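Local structure of mitogen-activated protein kinase kinase kinase 7 interacting protein 1 (Anopheles gambiae, 2IRM) at residues L179-E184 / P266-L271; V158-H163 / L271-S276. The protein probably acts as an adapter that triggers autophosphorylation of the kinase TAK1 in JNK and NF-kappa-B signalling, and has a PP2C-type phosphatase fold. All coordinates share one frame; numbering follows the deposited sequence.

Interaction 1 (L179-E184 / P266-L271); sequences LCKTDE and PACRFL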
ATOM      1  N   LEU A 179      -9.544  -0.251  11.533  1.00 49.37           N
ATOM      2  CA  LEU A 179      -9.712  -0.052  12.970  1.00 50.18           C
ATOM      3  C   LEU A 179     -10.635  -1.117  13.529  1.00 51.02           C
ATOM      4  O   LEU A 179     -11.711  -1.385  12.983  1.00 51.28           O
ATOM      5  CB  LEU A 179     -10.270   1.335  13.285  1.00 49.96           C
ATOM      6  CG  LEU A 179     -10.046   1.948  14.680  1.00 50.12           C
ATOM      7  CD1 LEU A 179     -11.023   1.410  15.707  1.00 51.28           C
ATOM      8  CD2 LEU A 179      -8.618   1.790  15.196  1.00 50.36           C
ATOM      9  N   CYS A 180     -10.212  -1.728  14.624  1.00 51.89           N
ATOM     10  CA  CYS A 180     -11.038  -2.715  15.281  1.00 52.92           C
ATOM     11  C   CYS A 180     -11.622  -2.111  16.532  1.00 53.50           C
ATOM     12  O   CYS A 180     -10.900  -1.777  17.479  1.00 53.72           O
ATOM     13  CB  CYS A 180     -10.234  -3.968  15.598  1.00 52.90           C
ATOM     14  SG  CYS A 180      -9.476  -4.663  14.130  1.00 54.00           S
ATOM     15  N   LYS A 181     -12.937  -1.940  16.510  1.00 54.22           N
ATOM     16  CA  LYS A 181     -13.666  -1.460  17.671  1.00 54.91           C
ATOM     17  C   LYS A 181     -14.455  -2.599  18.297  1.00 55.13           C
ATOM     18  O   LYS A 181     -14.912  -3.508  17.601  1.00 55.35           O
ATOM     19  CB  LYS A 181     -14.599  -0.308  17.278  1.00 55.04           C
ATOM     20  CG  LYS A 181     -14.039   1.076  17.571  1.00 55.53           C
ATOM     21  CD  LYS A 181     -14.696   2.159  16.723  1.00 56.30           C
ATOM     22  CE  LYS A 181     -14.495   3.532  17.359  1.00 56.84           C
ATOM     23  NZ  LYS A 181     -14.427   4.638  16.361  1.00 57.10           N
ATOM     24  N   THR A 182     -14.613  -2.547  19.616  1.00 55.38           N
ATOM     25  CA  THR A 182     -15.616  -3.355  20.299  1.00 55.66           C
ATOM     26  C   THR A 182     -16.757  -2.490  20.824  1.00 55.94           C
ATOM     27  O   THR A 182     -16.527  -1.453  21.447  1.00 56.02           O
ATOM     28  CB  THR A 182     -14.976  -4.145  21.456  1.00 55.60           C
ATOM     29  OG1 THR A 182     -15.922  -5.087  21.976  1.00 55.77           O
ATOM     30  CG2 THR A 182     -14.705  -3.230  22.640  1.00 55.50           C
ATOM     31  N   ASP A 183     -17.988  -2.922  20.568  1.00 56.24           N
ATOM     32  CA  ASP A 183     -19.159  -2.094  20.824  1.00 56.51           C
ATOM     33  C   ASP A 183     -20.028  -2.693  21.924  1.00 56.61           C
ATOM     34  O   ASP A 183     -19.523  -3.311  22.861  1.00 56.51           O
ATOM     35  CB  ASP A 183     -19.980  -1.916  19.544  1.00 56.55           C
ATOM     36  CG  ASP A 183     -20.570  -3.220  19.045  1.00 56.67           C
ATOM     37  OD1 ASP A 183     -20.201  -3.656  17.934  1.00 56.97           O
ATOM     38  OD2 ASP A 183     -21.410  -3.878  19.695  1.00 56.29           O
ATOM     39  N   GLU A 184     -21.339  -2.507  21.803  1.00 56.80           N
ATOM     40  CA  GLU A 184     -22.220  -2.488  22.965  1.00 57.00           C
ATOM     41  C   GLU A 184     -22.482  -3.899  23.480  1.00 57.03           C
ATOM     42  O   GLU A 184     -22.617  -4.116  24.685  1.00 57.08           O
ATOM     43  CB  GLU A 184     -23.543  -1.800  22.623  1.00 57.01           C
ATOM     44  CG  GLU A 184     -23.449  -0.285  22.534  1.00 57.14           C
ATOM     45  CD  GLU A 184     -24.787   0.365  22.245  1.00 57.16           C
ATOM     46  OE1 GLU A 184     -24.930   0.983  21.168  1.00 57.12           O
ATOM     47  OE2 GLU A 184     -25.698   0.261  23.094  1.00 57.65           O
ATOM     48  N   PRO A 266     -11.183   4.254  24.684  1.00 46.43           N
ATOM     49  CA  PRO A 266     -11.059   2.934  25.319  1.00 46.40           C
ATOM     50  C   PRO A 266     -11.684   1.805  24.493  1.00 46.44           C
ATOM     51  O   PRO A 266     -11.198   0.671  24.533  1.00 46.37           O
ATOM     52  CB  PRO A 266     -11.822   3.107  26.636  1.00 46.36           C
ATOM     53  CG  PRO A 266     -11.701   4.545  26.946  1.00 46.36           C
ATOM     54  CD  PRO A 266     -11.741   5.250  25.620  1.00 46.41           C
ATOM     55  N   ALA A 267     -12.743   2.130  23.750  1.00 46.51           N
ATOM     56  CA  ALA A 267     -13.428   1.180  22.875  1.00 46.54           C
ATOM     57  C   ALA A 267     -12.581   0.722  21.678  1.00 46.60           C
ATOM     58  O   ALA A 267     -12.728  -0.410  21.211  1.00 46.60           O
ATOM     59  CB  ALA A 267     -14.755   1.762  22.408  1.00 46.55           C
ATOM     60  N   CYS A 268     -11.704   1.597  21.184  1.00 46.70           N
ATOM     61  CA  CYS A 268     -10.782   1.248  20.094  1.00 46.94           C
ATOM     62  C   CYS A 268      -9.745   0.241  20.564  1.00 46.70           C
ATOM     63  O   CYS A 268      -8.997   0.503  21.510  1.00 46.78           O
ATOM     64  CB  CYS A 268     -10.070   2.489  19.557  1.00 47.09           C
ATOM     65  SG  CYS A 268     -11.166   3.721  18.846  1.00 48.64           S
ATOM     66  N   ARG A 269      -9.690  -0.902  19.891  1.00 46.46           N
ATOM     67  CA  ARG A 269      -8.883  -2.014  20.383  1.00 46.21           C
ATOM     68  C   ARG A 269      -7.480  -2.066  19.802  1.00 45.92           C
ATOM     69  O   ARG A 269      -6.502  -2.126  20.550  1.00 45.81           O
ATOM     70  CB  ARG A 269      -9.619  -3.348  20.209  1.00 46.30           C
ATOM     71  CG  ARG A 269     -10.871  -3.477  21.069  1.00 46.37           C
ATOM     72  CD  ARG A 269     -10.627  -2.925  22.479  1.00 46.67           C
ATOM     73  NE  ARG A 269     -11.307  -3.654  23.550  1.00 47.07           N
ATOM     74  CZ  ARG A 269     -11.513  -4.971  23.584  1.00 47.43           C
ATOM     75  NH1 ARG A 269     -11.085  -5.757  22.599  1.00 47.54           N
ATOM     76  NH2 ARG A 269     -12.144  -5.508  24.622  1.00 47.79           N
ATOM     77  N   PHE A 270      -7.384  -2.041  18.475  1.00 45.57           N
ATOM     78  CA  PHE A 270      -6.091  -2.054  17.788  1.00 45.32           C
ATOM     79  C   PHE A 270      -6.234  -1.685  16.325  1.00 44.86           C
ATOM     80  O   PHE A 270      -7.288  -1.880  15.733  1.00 44.96           O
ATOM     81  CB  PHE A 270      -5.397  -3.416  17.929  1.00 45.45           C
ATOM     82  CG  PHE A 270      -6.198  -4.567  17.401  1.00 45.81           C
ATOM     83  CD1 PHE A 270      -5.980  -5.047  16.113  1.00 46.38           C
ATOM     84  CD2 PHE A 270      -7.165  -5.184  18.191  1.00 46.15           C
ATOM     85  CE1 PHE A 270      -6.717  -6.123  15.616  1.00 46.28           C
ATOM     86  CE2 PHE A 270      -7.912  -6.260  17.699  1.00 46.33           C
ATOM     87  CZ  PHE A 270      -7.684  -6.732  16.410  1.00 45.90           C
ATOM     88  N   LEU A 271      -5.165  -1.162  15.746  1.00 44.51           N
ATOM     89  CA  LEU A 271      -5.183  -0.726  14.358  1.00 44.25           C
ATOM     90  C   LEU A 271      -4.327  -1.632  13.480  1.00 44.02           C
ATOM     91  O   LEU A 271      -3.241  -2.058  13.885  1.00 43.76           O
ATOM     92  CB  LEU A 271      -4.724   0.726  14.266  1.00 44.32           C
ATOM     93  CG  LEU A 271      -4.389   1.248  12.877  1.00 44.57           C
ATOM     94  CD1 LEU A 271      -5.177   2.507  12.574  1.00 44.96           C
ATOM     95  CD2 LEU A 271      -2.892   1.473  12.759  1.00 44.26           C
TER
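Leu179-Lys181 and Cys268-Leu271 run antiparallel, their axes at 158° and 4.8 Å apart at closest approach, with Leu179 facing Leu271 and Lys181 facing Cys268. One residue separates the paired positions on the first strand but two on the second. Together with the helix-like backbone of Arg269, this extra residue marks a beta bulge opposite Cys180. Cys180 N donates to Phe270 O over 3.1 Å, and Arg269 N reaches Cys180 O at 2.8 Å. Beyond the strand end, Thr182 N approaches Ala267 O at 3.3 Å, a nearly straight hydrogen bond whose donor is tilted from the carbonyl plane.

On one face, Cys180 lies over the Phe270 ring: CB is 3.9 Å from the ring centroid and 15° off the normal, while SG leans toward CE1 and CZ in a sulfur-aromatic contact. Phe270 CG sits between its backbone N and carbonyl carbon (chi1 58°), on the side facing Cys180. Farther along, Thr182 CG2 rests over the Arg269 guanidinium, 3.5 Å from NE and offset toward the rim, while Thr182 OG1 bonds to Thr187 O. On the other face, Cys268 SG meets Leu179 CD1 at 3.9 Å and the Lys181 CE methylene. Val298 and Ile301 of helix 292-304 pack against Cys180 and Phe270 respectively, the helix-on-sheet layering of the PP2C alpha-beta-beta-alpha sandwich.

Interaction 2 (V158-H163 / L271-S276); sequences VLALIH and LVLMSS
Val158 and Leu273 meet through methyl groups, CG2 of the valine lying 3.9 Å from CD2 of the leucine as the two side chains meet at a slant. Val158 CG2 is anti to its backbone N, beside the carbonyl carbon, whereas CG1 lies near Met274 O at 4.1 Å. Two residues on, Ala160 CB faces Leu271 CD2 at 4.2 Å and stands 4.5 Å from Leu273 CD2, so one small side chain borders both leucines. No hydrogen bond crosses the contact, and the strand axes come no closer than 8.1 Å, at 156°. This separation, with apolar side chains directed toward the facing strand, is evidence of face-to-face packing between two sheets rather than pairing within one.

Each strand is held in place by its own sheet. Val158 and Ala160 form backbone hydrogen bonds with Ile55 and Tyr53, and Leu271 does so with Arg353. Ala177 of strand 176-181 touches both Val158 and Leu273, extending the apolar layer to the next strand of the sheet. Beyond Met274 the chain turns into helix 276-285: Ser275 occupies its N-cap position and its OG bonds to Thr349 N of strand 344-354, while Ser276 N bonds to Ser57 OG on strand 50-59 of the facing sheet.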
ATOM      1  N   VAL A 158       0.245   3.916   2.942  1.00 41.82           N
ATOM      2  CA  VAL A 158      -0.752   4.103   4.001  1.00 41.30           C
ATOM      3  C   VAL A 158      -0.065   4.584   5.260  1.00 41.23           C
ATOM      4  O   VAL A 158       0.791   3.889   5.801  1.00 41.27           O
ATOM      5  CB  VAL A 158      -1.531   2.815   4.316  1.00 41.21           C
ATOM      6  CG1 VAL A 158      -0.582   1.708   4.766  1.00 41.23           C
ATOM      7  CG2 VAL A 158      -2.601   3.076   5.370  1.00 40.63           C
ATOM      8  N   LEU A 159      -0.418   5.773   5.732  1.00 41.08           N
ATOM      9  CA  LEU A 159       0.211   6.252   6.956  1.00 40.90           C
ATOM     10  C   LEU A 159      -0.740   6.773   8.007  1.00 40.12           C
ATOM     11  O   LEU A 159      -1.407   7.777   7.821  1.00 39.87           O
ATOM     12  CB  LEU A 159       1.390   7.209   6.681  1.00 41.27           C
ATOM     13  CG  LEU A 159       1.382   8.451   5.787  1.00 42.00           C
ATOM     14  CD1 LEU A 159       0.580   9.578   6.425  1.00 43.76           C
ATOM     15  CD2 LEU A 159       2.813   8.921   5.562  1.00 41.14           C
ATOM     16  N   ALA A 160      -0.787   6.042   9.114  1.00 39.73           N
ATOM     17  CA  ALA A 160      -1.521   6.431  10.308  1.00 39.25           C
ATOM     18  C   ALA A 160      -0.607   7.244  11.201  1.00 38.95           C
ATOM     19  O   ALA A 160       0.519   6.832  11.481  1.00 38.57           O
ATOM     20  CB  ALA A 160      -2.024   5.200  11.050  1.00 39.15           C
ATOM     21  N   LEU A 161      -1.107   8.396  11.640  1.00 38.78           N
ATOM     22  CA  LEU A 161      -0.353   9.324  12.477  1.00 38.84           C
ATOM     23  C   LEU A 161      -1.103   9.607  13.776  1.00 38.93           C
ATOM     24  O   LEU A 161      -2.060  10.374  13.790  1.00 39.20           O
ATOM     25  CB  LEU A 161      -0.078  10.616  11.691  1.00 38.67           C
ATOM     26  CG  LEU A 161       0.816  11.765  12.178  1.00 38.48           C
ATOM     27  CD1 LEU A 161      -0.020  12.910  12.706  1.00 38.30           C
ATOM     28  CD2 LEU A 161       1.866  11.340  13.200  1.00 38.17           C
ATOM     29  N   ILE A 162      -0.676   8.971  14.863  1.00 39.17           N
ATOM     30  CA  ILE A 162      -1.303   9.191  16.166  1.00 39.68           C
ATOM     31  C   ILE A 162      -0.697  10.400  16.881  1.00 40.08           C
ATOM     32  O   ILE A 162       0.405  10.329  17.456  1.00 40.12           O
ATOM     33  CB  ILE A 162      -1.241   7.943  17.082  1.00 39.65           C
ATOM     34  CG1 ILE A 162      -1.709   6.698  16.320  1.00 39.87           C
ATOM     35  CG2 ILE A 162      -2.071   8.173  18.357  1.00 39.17           C
ATOM     36  CD1 ILE A 162      -1.666   5.409  17.129  1.00 39.87           C
ATOM     37  N   HIS A 163      -1.430  11.510  16.834  1.00 40.48           N
ATOM     38  CA  HIS A 163      -1.010  12.734  17.494  1.00 40.83           C
ATOM     39  C   HIS A 163      -1.896  13.020  18.691  1.00 40.84           C
ATOM     40  O   HIS A 163      -3.016  13.500  18.542  1.00 40.77           O
ATOM     41  CB  HIS A 163      -1.021  13.913  16.522  1.00 40.91           C
ATOM     42  CG  HIS A 163      -0.335  15.131  17.054  1.00 42.19           C
ATOM     43  ND1 HIS A 163      -1.009  16.297  17.352  1.00 43.79           N
ATOM     44  CD2 HIS A 163       0.965  15.361  17.361  1.00 43.00           C
ATOM     45  CE1 HIS A 163      -0.154  17.195  17.814  1.00 43.77           C
ATOM     46  NE2 HIS A 163       1.051  16.651  17.830  1.00 43.64           N
ATOM     47  N   LEU A 271      -5.165  -1.162  15.746  1.00 44.51           N
ATOM     48  CA  LEU A 271      -5.183  -0.726  14.358  1.00 44.25           C
ATOM     49  C   LEU A 271      -4.327  -1.632  13.480  1.00 44.02           C
ATOM     50  O   LEU A 271      -3.241  -2.058  13.885  1.00 43.76           O
ATOM     51  CB  LEU A 271      -4.724   0.726  14.266  1.00 44.32           C
ATOM     52  CG  LEU A 271      -4.389   1.248  12.877  1.00 44.57           C
ATOM     53  CD1 LEU A 271      -5.177   2.507  12.574  1.00 44.96           C
ATOM     54  CD2 LEU A 271      -2.892   1.473  12.759  1.00 44.26           C
ATOM     55  N   VAL A 272      -4.827  -1.922  12.281  1.00 43.79           N
ATOM     56  CA  VAL A 272      -4.150  -2.844  11.375  1.00 43.90           C
ATOM     57  C   VAL A 272      -3.770  -2.177  10.064  1.00 44.15           C
ATOM     58  O   VAL A 272      -4.635  -1.678   9.340  1.00 44.51           O
ATOM     59  CB  VAL A 272      -5.011  -4.084  11.086  1.00 43.73           C
ATOM     60  CG1 VAL A 272      -4.428  -4.874   9.932  1.00 43.63           C
ATOM     61  CG2 VAL A 272      -5.104  -4.960  12.321  1.00 43.56           C
ATOM     62  N   LEU A 273      -2.478  -2.162   9.757  1.00 44.22           N
ATOM     63  CA  LEU A 273      -2.033  -1.619   8.478  1.00 44.40           C
ATOM     64  C   LEU A 273      -1.668  -2.733   7.519  1.00 44.69           C
ATOM     65  O   LEU A 273      -0.953  -3.666   7.879  1.00 44.73           O
ATOM     66  CB  LEU A 273      -0.874  -0.636   8.641  1.00 44.22           C
ATOM     67  CG  LEU A 273      -1.189   0.667   9.382  1.00 43.51           C
ATOM     68  CD1 LEU A 273       0.024   1.594   9.341  1.00 41.88           C
ATOM     69  CD2 LEU A 273      -2.432   1.342   8.824  1.00 40.83           C
ATOM     70  N   MET A 274      -2.182  -2.623   6.300  1.00 44.94           N
ATOM     71  CA  MET A 274      -1.992  -3.636   5.289  1.00 45.34           C
ATOM     72  C   MET A 274      -1.297  -3.061   4.086  1.00 45.56           C
ATOM     73  O   MET A 274      -1.722  -2.032   3.555  1.00 45.79           O
ATOM     74  CB  MET A 274      -3.331  -4.178   4.846  1.00 45.17           C
ATOM     75  CG  MET A 274      -4.020  -5.002   5.890  1.00 45.79           C
ATOM     76  SD  MET A 274      -5.790  -5.032   5.601  1.00 45.89           S
ATOM     77  CE  MET A 274      -6.162  -3.384   6.166  1.00 47.30           C
ATOM     78  N   SER A 275      -0.228  -3.737   3.667  1.00 45.73           N
ATOM     79  CA  SER A 275       0.486  -3.413   2.438  1.00 45.68           C
ATOM     80  C   SER A 275      -0.244  -3.958   1.210  1.00 45.82           C
ATOM     81  O   SER A 275      -1.119  -4.832   1.321  1.00 45.70           O
ATOM     82  CB  SER A 275       1.885  -4.016   2.481  1.00 45.65           C
ATOM     83  OG  SER A 275       1.832  -5.421   2.313  1.00 45.30           O
ATOM     84  N   SER A 276       0.149  -3.443   0.045  1.00 45.89           N
ATOM     85  CA  SER A 276      -0.377  -3.861  -1.255  1.00 46.11           C
ATOM     86  C   SER A 276      -0.327  -5.379  -1.474  1.00 46.06           C
ATOM     87  O   SER A 276      -1.342  -6.007  -1.797  1.00 46.29           O
ATOM     88  CB  SER A 276       0.392  -3.143  -2.363  1.00 46.08           C
ATOM     89  OG  SER A 276       0.154  -3.741  -3.620  1.00 46.80           O
TER

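Overall arrangement
From the N terminus, strand 154-163 comes first and supplies one side of interaction 2. The chain then passes through strand 166-172 to strand 176-181, which opens interaction 1. After 81 intervening residues, strand 268-274 returns and closes both: its beginning completes interaction 1 and its later part interaction 2. Interaction 1 is therefore nested inside the 107-residue loop closed by interaction 2, and Leu271 belongs to both. Their centres lie about 15 Å apart. Interaction 1 joins neighbouring strands within one sheet, whereas interaction 2 connects that sheet to the other across the sandwich, so strand 268-274 links pairing within a layer to packing between layers.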